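Long-range contacts in endoglucanase (Ruminococcus champanellensis, PDB 6WQV), which probably hydrolyses beta-1,4 linkages of cellulose and related plant polysaccharides such as xylan, as a broad-specificity endoglucanase of glycoside hydrolase family 5: residues V76-I81 with C114-H119; A95-V100 with T144-R149. One frame throughout, in Å; residues are numbered along the deposited sequence.

Contact 1 of 2, residues V76-I81 with C114-H119; sequences VPVSWI and CILNIH. With GLC (alpha-D-glucopyranose), chain E.
Val76 N donates a nearly straight hydrogen bond of 2.7 Å to Ile115 O, pairing strand 73-76 with strand 113-117, adjacent parallel strands of the (beta/alpha)8 barrel of this glycoside hydrolase. The CG2 methyl of Val76 also meets Cys114 SG.

The chain leaves the strand at Pro77, whose CB lies over one face of the His119 imidazole, 3.6 Å from the ring centroid in a CH-pi contact. Asn117 then takes the place of a backbone partner: its OD1 accepts from Val78 N at 3.0 Å, with the donor tilted 20° out of the carbonyl plane. CG of Asn117 stands between the backbone N and the carbonyl carbon (chi1 79°), which brings the amide across to the loop. Val78 CG2 meets Leu116 CD1 at 3.6 Å, while Val78 O receives a weak bond from His119 N. Ser79 OG rests near His119 CB but is hydrogen-bonded to Asp34 O and His120 N.

Trp80 turns its indole back toward the strand end, edge first, where NE1 bonds to Asn117 O at 3.0 Å, the N-H aimed straight at a lone pair and the oxygen in the ring plane. Its CD1 meets Ile118 CG2, the two side chains crossing at about a right angle.

His119 belongs to the glycan pocket, and both its ring nitrogens are engaged. Asn117 ND2 donates to His119 ND1 within the imidazole plane, which would limit ring rotation, while NE2, the other ring nitrogen, hydrogen-bonds to O3 of the glucose at 2.9 Å.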
ATOM      1  N   VAL A  76       1.562  -6.425   0.302  1.00  9.80           N
ATOM      2  CA  VAL A  76       2.978  -6.767   0.402  1.00  9.76           C
ATOM      3  C   VAL A  76       3.781  -5.603  -0.171  1.00 10.51           C
ATOM      4  O   VAL A  76       4.070  -5.586  -1.383  1.00 11.14           O
ATOM      5  CB  VAL A  76       3.290  -8.088  -0.315  1.00 10.92           C
ATOM      6  CG1 VAL A  76       4.767  -8.430  -0.212  1.00 12.79           C
ATOM      7  CG2 VAL A  76       2.455  -9.216   0.265  1.00 11.64           C
ATOM      8  N   PRO A  77       4.143  -4.616   0.643  1.00  9.44           N
ATOM      9  CA  PRO A  77       4.982  -3.518   0.136  1.00  9.46           C
ATOM     10  C   PRO A  77       6.381  -4.031  -0.151  1.00 10.43           C
ATOM     11  O   PRO A  77       6.979  -4.735   0.669  1.00 11.40           O
ATOM     12  CB  PRO A  77       4.978  -2.504   1.282  1.00 11.29           C
ATOM     13  CG  PRO A  77       4.763  -3.327   2.519  1.00 11.61           C
ATOM     14  CD  PRO A  77       3.872  -4.478   2.088  1.00 10.55           C
ATOM     15  N   VAL A  78       6.909  -3.688  -1.318  1.00 10.50           N
ATOM     16  CA  VAL A  78       8.224  -4.145  -1.731  1.00 10.01           C
ATOM     17  C   VAL A  78       9.034  -2.964  -2.220  1.00  9.64           C
ATOM     18  O   VAL A  78       8.609  -2.247  -3.137  1.00 10.43           O
ATOM     19  CB  VAL A  78       8.155  -5.215  -2.830  1.00 10.43           C
ATOM     20  CG1 VAL A  78       9.567  -5.638  -3.237  1.00 11.92           C
ATOM     21  CG2 VAL A  78       7.325  -6.404  -2.389  1.00 10.76           C
ATOM     22  N   SER A  79      10.209  -2.770  -1.644  1.00  9.77           N
ATOM     23  CA  SER A  79      11.175  -1.810  -2.157  1.00  9.49           C
ATOM     24  C   SER A  79      12.159  -2.561  -3.037  1.00 11.82           C
ATOM     25  O   SER A  79      12.810  -3.508  -2.586  1.00 13.29           O
ATOM     26  CB  SER A  79      11.875  -1.070  -1.026  1.00 11.61           C
ATOM     27  OG  SER A  79      10.937  -0.266  -0.331  1.00 12.21           O
ATOM     28  N   TRP A  80      12.226  -2.164  -4.304  1.00 11.90           N
ATOM     29  CA  TRP A  80      13.059  -2.833  -5.293  1.00 11.58           C
ATOM     30  C   TRP A  80      14.398  -2.149  -5.513  1.00 10.58           C
ATOM     31  O   TRP A  80      15.302  -2.765  -6.084  1.00 12.92           O
ATOM     32  CB  TRP A  80      12.290  -2.907  -6.620  1.00 11.38           C
ATOM     33  CG  TRP A  80      10.944  -3.584  -6.494  1.00  9.23           C
ATOM     34  CD1 TRP A  80       9.767  -3.009  -6.099  1.00 10.28           C
ATOM     35  CD2 TRP A  80      10.646  -4.967  -6.759  1.00 11.45           C
ATOM     36  NE1 TRP A  80       8.755  -3.945  -6.112  1.00 10.25           N
ATOM     37  CE2 TRP A  80       9.269  -5.149  -6.508  1.00 11.25           C
ATOM     38  CE3 TRP A  80      11.407  -6.063  -7.182  1.00 12.18           C
ATOM     39  CZ2 TRP A  80       8.640  -6.388  -6.660  1.00 11.49           C
ATOM     40  CZ3 TRP A  80      10.775  -7.291  -7.341  1.00 12.30           C
ATOM     41  CH2 TRP A  80       9.406  -7.440  -7.089  1.00 11.98           C
ATOM     42  N   ILE A  81      14.558  -0.917  -5.026  1.00 12.53           N
ATOM     43  CA  ILE A  81      15.720  -0.099  -5.371  1.00 13.87           C
ATOM     44  C   ILE A  81      17.038  -0.808  -5.057  1.00 14.36           C
ATOM     45  O   ILE A  81      17.971  -0.793  -5.865  1.00 15.99           O
ATOM     46  CB  ILE A  81      15.622   1.281  -4.697  1.00 14.51           C
ATOM     47  CG1 ILE A  81      16.798   2.166  -5.095  1.00 15.27           C
ATOM     48  CG2 ILE A  81      15.555   1.149  -3.177  1.00 14.51           C
ATOM     49  CD1 ILE A  81      16.710   3.580  -4.547  1.00 19.98           C
ATOM     50  N   CYS A 114      -4.144 -10.239  -2.538  1.00 10.72           N
ATOM     51  CA  CYS A 114      -2.784  -9.772  -2.337  1.00  9.85           C
ATOM     52  C   CYS A 114      -2.545  -8.557  -3.216  1.00 10.47           C
ATOM     53  O   CYS A 114      -2.896  -8.564  -4.399  1.00 11.59           O
ATOM     54  CB  CYS A 114      -1.790 -10.875  -2.691  1.00 10.23           C
ATOM     55  SG  CYS A 114      -0.076 -10.450  -2.386  1.00 13.13           S
ATOM     56  N   ILE A 115      -1.956  -7.520  -2.630  1.00  9.88           N
ATOM     57  CA  ILE A 115      -1.563  -6.304  -3.335  1.00  9.36           C
ATOM     58  C   ILE A 115      -0.045  -6.243  -3.304  1.00  8.87           C
ATOM     59  O   ILE A 115       0.558  -6.264  -2.227  1.00 10.27           O
ATOM     60  CB  ILE A 115      -2.168  -5.060  -2.675  1.00 10.21           C
ATOM     61  CG1 ILE A 115      -3.692  -5.094  -2.767  1.00 11.69           C
ATOM     62  CG2 ILE A 115      -1.617  -3.784  -3.317  1.00 10.47           C
ATOM     63  CD1 ILE A 115      -4.353  -4.245  -1.715  1.00 11.63           C
ATOM     64  N   LEU A 116       0.566  -6.181  -4.482  1.00  9.83           N
ATOM     65  CA  LEU A 116       2.012  -6.101  -4.648  1.00  9.29           C
ATOM     66  C   LEU A 116       2.347  -4.760  -5.286  1.00  9.01           C
ATOM     67  O   LEU A 116       1.759  -4.407  -6.316  1.00 10.29           O
ATOM     68  CB  LEU A 116       2.472  -7.236  -5.566  1.00 10.97           C
ATOM     69  CG  LEU A 116       3.951  -7.256  -5.952  1.00 10.52           C
ATOM     70  CD1 LEU A 116       4.777  -7.475  -4.695  1.00 11.48           C
ATOM     71  CD2 LEU A 116       4.237  -8.318  -6.981  1.00 11.72           C
ATOM     72  N   ASN A 117       3.292  -4.022  -4.695  1.00  8.76           N
ATOM     73  CA  ASN A 117       3.614  -2.666  -5.153  1.00  8.44           C
ATOM     74  C   ASN A 117       5.113  -2.493  -5.391  1.00 11.00           C
ATOM     75  O   ASN A 117       5.902  -3.437  -5.318  1.00 10.24           O
ATOM     76  CB  ASN A 117       3.064  -1.606  -4.184  1.00  9.10           C
ATOM     77  CG  ASN A 117       3.927  -1.411  -2.943  1.00 10.34           C
ATOM     78  OD1 ASN A 117       4.994  -2.000  -2.801  1.00 10.48           O
ATOM     79  ND2 ASN A 117       3.457  -0.555  -2.032  1.00 10.24           N
ATOM     80  N   ILE A 118       5.485  -1.258  -5.751  1.00 10.34           N
ATOM     81  CA  ILE A 118       6.816  -0.710  -5.510  1.00  9.96           C
ATOM     82  C   ILE A 118       6.661   0.336  -4.408  1.00  9.70           C
ATOM     83  O   ILE A 118       5.659   1.064  -4.373  1.00 11.46           O
ATOM     84  CB  ILE A 118       7.498  -0.144  -6.772  1.00 11.10           C
ATOM     85  CG1 ILE A 118       6.905   1.189  -7.233  1.00 12.45           C
ATOM     86  CG2 ILE A 118       7.428  -1.141  -7.929  1.00 11.45           C
ATOM     87  CD1 ILE A 118       7.570   1.739  -8.502  1.00 14.03           C
ATOM     88  N   HIS A 119       7.621   0.383  -3.475  1.00  9.62           N
ATOM     89  CA  HIS A 119       7.390   1.089  -2.222  1.00  9.50           C
ATOM     90  C   HIS A 119       8.375   2.237  -2.062  1.00 11.59           C
ATOM     91  O   HIS A 119       8.128   3.334  -2.581  1.00 12.64           O
ATOM     92  CB  HIS A 119       7.323   0.103  -1.045  1.00  9.88           C
ATOM     93  CG  HIS A 119       6.570   0.628   0.137  1.00 10.03           C
ATOM     94  ND1 HIS A 119       5.191   0.582   0.219  1.00 11.24           N
ATOM     95  CD2 HIS A 119       6.996   1.214   1.280  1.00 11.13           C
ATOM     96  CE1 HIS A 119       4.808   1.110   1.366  1.00 10.00           C
ATOM     97  NE2 HIS A 119       5.884   1.500   2.029  1.00 10.91           N
TER
HETATM   98  C1  GLC E   1       3.385   5.685   4.608  1.00 19.28           C
HETATM   99  C2  GLC E   1       4.377   4.625   4.168  1.00 13.23           C
HETATM  100  C3  GLC E   1       4.845   3.622   5.133  1.00 11.80           C
HETATM  101  C4  GLC E   1       5.171   4.268   6.458  1.00 11.97           C
HETATM  102  C5  GLC E   1       3.890   4.888   6.964  1.00 14.21           C
HETATM  103  C6  GLC E   1       3.954   5.402   8.392  1.00 14.02           C
HETATM  104  O1  GLC E   1       2.058   5.404   4.436  1.00 19.54           O
HETATM  105  O2  GLC E   1       3.834   4.016   2.956  1.00 13.78           O
HETATM  106  O3  GLC E   1       6.058   3.007   4.559  1.00 11.71           O
HETATM  107  O4  GLC E   1       5.688   3.275   7.349  1.00 12.33           O
HETATM  108  O5  GLC E   1       3.537   6.032   6.087  1.00 16.68           O
HETATM  109  O6  GLC E   1       4.852   6.416   8.519  1.00 16.40           O

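Contact 2 of 2, residues A95-V100 with T144-R149; sequences AWMNRV and TQIATR
Asn98 OD1 is gripped by both terminal nitrogens of Arg149, which approach it end-on: NH1 stands 3.0 Å from OD1, and NH2 3.1 Å from the same oxygen. OD1 lies at the edge of the guanidinium, close to its plane, and both bonds are bent, as expected when two donors converge on one acceptor. The amide and guanidinium planes are turned 46° apart, with NH1 in the carbonyl plane and NH2 tilted out of it.

Met97 lies against the flat of the same group. Its CG sits over the centre of one guanidinium face, 3.4 Å from Arg149 CZ, and the two side chains slide past each other in opposite directions. CG of Arg149, anti to the backbone N, passes beside Met97 SD, and bends at chi2 and chi3 then turn the guanidinium toward Asn98. The Met97 chain is likewise bent at chi2 and chi3, its CE lying 3.8 Å from Gln145 O and 4.2 Å from Ile146 CG1.

Outside the segments, Arg149 NH2 forms a salt bridge with Glu94 and NH1 a hydrogen bond with Gln101, which would further fix the guanidinium. An alanine in place of Arg149 would probably leave Asn98 OD1 without its two donors and Glu94 without this counter-charge, and open a gap beside Met97.

The contact joins helix 94-108, which precedes strand 113-117 in the chain, and helix 129-149, which follows it, neighbours in the outer helical layer of the (beta/alpha)8 barrel. Their segment axes approach to 11.7 Å at 47°, Met97 bridging much of that separation, while Val100 and Ile146 both touch Leu116 on the strand beneath.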
ATOM      1  N   ALA A  95      17.384 -13.537  -7.085  1.00 16.54           N
ATOM      2  CA  ALA A  95      17.123 -14.053  -5.745  1.00 16.44           C
ATOM      3  C   ALA A  95      16.060 -13.225  -5.036  1.00 15.16           C
ATOM      4  O   ALA A  95      15.248 -13.761  -4.271  1.00 14.70           O
ATOM      5  CB  ALA A  95      18.411 -14.075  -4.922  1.00 17.78           C
ATOM      6  N   TRP A  96      16.050 -11.916  -5.273  1.00 13.09           N
ATOM      7  CA  TRP A  96      15.032 -11.065  -4.671  1.00 11.13           C
ATOM      8  C   TRP A  96      13.667 -11.349  -5.268  1.00 12.11           C
ATOM      9  O   TRP A  96      12.679 -11.483  -4.545  1.00 12.57           O
ATOM     10  CB  TRP A  96      15.391  -9.606  -4.895  1.00 12.07           C
ATOM     11  CG  TRP A  96      14.431  -8.643  -4.283  1.00 11.48           C
ATOM     12  CD1 TRP A  96      13.615  -7.760  -4.936  1.00 11.14           C
ATOM     13  CD2 TRP A  96      14.201  -8.440  -2.886  1.00 10.44           C
ATOM     14  NE1 TRP A  96      12.893  -7.028  -4.029  1.00 11.14           N
ATOM     15  CE2 TRP A  96      13.236  -7.429  -2.762  1.00 10.07           C
ATOM     16  CE3 TRP A  96      14.723  -9.020  -1.731  1.00 12.52           C
ATOM     17  CZ2 TRP A  96      12.780  -6.980  -1.532  1.00 11.40           C
ATOM     18  CZ3 TRP A  96      14.273  -8.578  -0.511  1.00 13.37           C
ATOM     19  CH2 TRP A  96      13.312  -7.564  -0.417  1.00 12.35           C
ATOM     20  N   MET A  97      13.590 -11.418  -6.601  1.00 12.96           N
ATOM     21  CA  MET A  97      12.313 -11.715  -7.233  1.00 13.42           C
ATOM     22  C   MET A  97      11.758 -13.040  -6.729  1.00 13.16           C
ATOM     23  O   MET A  97      10.553 -13.157  -6.491  1.00 12.36           O
ATOM     24  CB  MET A  97      12.465 -11.716  -8.755  1.00 12.49           C
ATOM     25  CG  MET A  97      11.147 -11.851  -9.504  1.00 12.88           C
ATOM     26  SD  MET A  97      10.076 -10.397  -9.378  1.00 14.00           S
ATOM     27  CE  MET A  97      10.701  -9.341 -10.681  1.00 15.92           C
ATOM     28  N   ASN A  98      12.634 -14.038  -6.530  1.00 12.76           N
ATOM     29  CA  ASN A  98      12.193 -15.338  -6.033  1.00 13.40           C
ATOM     30  C   ASN A  98      11.616 -15.218  -4.629  1.00 13.94           C
ATOM     31  O   ASN A  98      10.590 -15.833  -4.316  1.00 13.27           O
ATOM     32  CB  ASN A  98      13.349 -16.342  -6.023  1.00 15.58           C
ATOM     33  CG  ASN A  98      13.769 -16.788  -7.411  1.00 18.76           C
ATOM     34  OD1 ASN A  98      13.062 -16.562  -8.393  1.00 18.61           O
ATOM     35  ND2 ASN A  98      14.923 -17.434  -7.498  1.00 19.54           N
ATOM     36  N   ARG A  99      12.267 -14.443  -3.763  1.00 13.24           N
ATOM     37  CA  ARG A  99      11.746 -14.281  -2.409  1.00 13.09           C
ATOM     38  C   ARG A  99      10.416 -13.542  -2.413  1.00 11.51           C
ATOM     39  O   ARG A  99       9.487 -13.916  -1.683  1.00 11.76           O
ATOM     40  CB  ARG A  99      12.769 -13.565  -1.525  1.00 11.70           C
ATOM     41  CG  ARG A  99      12.280 -13.319  -0.108  1.00 12.95           C
ATOM     42  CD  ARG A  99      11.878 -14.601   0.603  1.00 11.30           C
ATOM     43  NE  ARG A  99      11.355 -14.289   1.929  1.00 12.57           N
ATOM     44  CZ  ARG A  99      10.623 -15.116   2.670  1.00 11.96           C
ATOM     45  NH1 ARG A  99      10.304 -16.322   2.233  1.00 12.99           N
ATOM     46  NH2 ARG A  99      10.191 -14.713   3.857  1.00 13.44           N
ATOM     47  N   VAL A 100      10.298 -12.476  -3.215  1.00 11.16           N
ATOM     48  CA  VAL A 100       9.025 -11.772  -3.305  1.00 11.38           C
ATOM     49  C   VAL A 100       7.922 -12.744  -3.706  1.00 10.58           C
ATOM     50  O   VAL A 100       6.823 -12.732  -3.138  1.00 11.85           O
ATOM     51  CB  VAL A 100       9.124 -10.583  -4.285  1.00 11.38           C
ATOM     52  CG1 VAL A 100       7.751  -9.948  -4.482  1.00 13.53           C
ATOM     53  CG2 VAL A 100      10.102  -9.535  -3.790  1.00 12.58           C
ATOM     54  N   THR A 144       7.624  -4.084 -16.266  1.00 11.76           N
ATOM     55  CA  THR A 144       7.592  -5.207 -17.201  1.00 13.88           C
ATOM     56  C   THR A 144       8.088  -6.477 -16.521  1.00 13.12           C
ATOM     57  O   THR A 144       7.470  -7.544 -16.651  1.00 13.62           O
ATOM     58  CB  THR A 144       8.396  -4.897 -18.466  1.00 13.11           C
ATOM     59  OG1 THR A 144       7.768  -3.818 -19.166  1.00 13.90           O
ATOM     60  CG2 THR A 144       8.453  -6.109 -19.395  1.00 14.41           C
ATOM     61  N   GLN A 145       9.168  -6.372 -15.740  1.00 12.43           N
ATOM     62  CA  GLN A 145       9.721  -7.543 -15.058  1.00 11.85           C
ATOM     63  C   GLN A 145       8.768  -8.082 -13.995  1.00 12.86           C
ATOM     64  O   GLN A 145       8.585  -9.298 -13.873  1.00 12.83           O
ATOM     65  CB  GLN A 145      11.070  -7.194 -14.424  1.00 13.68           C
ATOM     66  CG  GLN A 145      12.189  -6.966 -15.400  1.00 13.77           C
ATOM     67  CD  GLN A 145      13.439  -6.458 -14.723  1.00 13.84           C
ATOM     68  OE1 GLN A 145      14.169  -7.221 -14.085  1.00 15.42           O
ATOM     69  NE2 GLN A 145      13.695  -5.159 -14.849  1.00 14.78           N
ATOM     70  N   ILE A 146       8.186  -7.197 -13.183  1.00 11.17           N
ATOM     71  CA  ILE A 146       7.273  -7.653 -12.138  1.00 12.22           C
ATOM     72  C   ILE A 146       6.027  -8.260 -12.763  1.00 11.00           C
ATOM     73  O   ILE A 146       5.583  -9.349 -12.377  1.00 12.48           O
ATOM     74  CB  ILE A 146       6.913  -6.505 -11.174  1.00 11.54           C
ATOM     75  CG1 ILE A 146       8.178  -5.965 -10.501  1.00 12.64           C
ATOM     76  CG2 ILE A 146       5.872  -6.980 -10.154  1.00 12.22           C
ATOM     77  CD1 ILE A 146       7.994  -4.605  -9.820  1.00 13.23           C
ATOM     78  N   ALA A 147       5.468  -7.586 -13.764  1.00 10.98           N
ATOM     79  CA  ALA A 147       4.219  -8.045 -14.352  1.00 10.87           C
ATOM     80  C   ALA A 147       4.398  -9.384 -15.053  1.00 12.02           C
ATOM     81  O   ALA A 147       3.501 -10.231 -15.014  1.00 13.08           O
ATOM     82  CB  ALA A 147       3.676  -7.002 -15.325  1.00 13.83           C
ATOM     83  N   THR A 148       5.540  -9.601 -15.707  1.00 12.44           N
ATOM     84  CA  THR A 148       5.724 -10.884 -16.374  1.00 14.54           C
ATOM     85  C   THR A 148       5.927 -12.003 -15.362  1.00 13.66           C
ATOM     86  O   THR A 148       5.409 -13.111 -15.548  1.00 15.76           O
ATOM     87  CB  THR A 148       6.850 -10.839 -17.409  1.00 17.51           C
ATOM     88  OG1 THR A 148       8.088 -10.469 -16.805  1.00 19.99           O
ATOM     89  CG2 THR A 148       6.530  -9.840 -18.494  1.00 16.06           C
ATOM     90  N   ARG A 149       6.658 -11.748 -14.272  1.00 13.42           N
ATOM     91  CA  ARG A 149       6.843 -12.809 -13.286  1.00 15.14           C
ATOM     92  C   ARG A 149       5.506 -13.243 -12.695  1.00 13.56           C
ATOM     93  O   ARG A 149       5.288 -14.436 -12.438  1.00 14.06           O
ATOM     94  CB  ARG A 149       7.795 -12.363 -12.173  1.00 13.78           C
ATOM     95  CG  ARG A 149       7.886 -13.352 -11.005  1.00 15.23           C
ATOM     96  CD  ARG A 149       8.512 -14.688 -11.410  1.00 20.70           C
ATOM     97  NE  ARG A 149       9.963 -14.599 -11.529  1.00 22.05           N
ATOM     98  CZ  ARG A 149      10.842 -15.057 -10.637  1.00 20.95           C
ATOM     99  NH1 ARG A 149      10.450 -15.657  -9.518  1.00 20.70           N
ATOM    100  NH2 ARG A 149      12.135 -14.902 -10.874  1.00 21.93           N
TER

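Overall arrangement
Along the chain the segments of the two contacts alternate: 76-81, 95-100, 114-119, 144-149. The centres of contact 1 and contact 2 are about 11 Å apart, and the two touch directly. Trp80 of contact 1 fits between the two helices of contact 2, its CE3 lying 3.6 Å from Trp96 CD1, with the rings about perpendicular, and its CE2 3.6 Å from Ile146 CD1. Val78 CG1 adds a contact of 3.7 Å to Trp96 NE1. Contact 1 reaches the sugar through His119, and Gln288, Glu331, His241 and Asn163 also bond that glucose. The centre of contact 2 lies about 18 Å from the centre of the chain, against about 8 Å for that of contact 1.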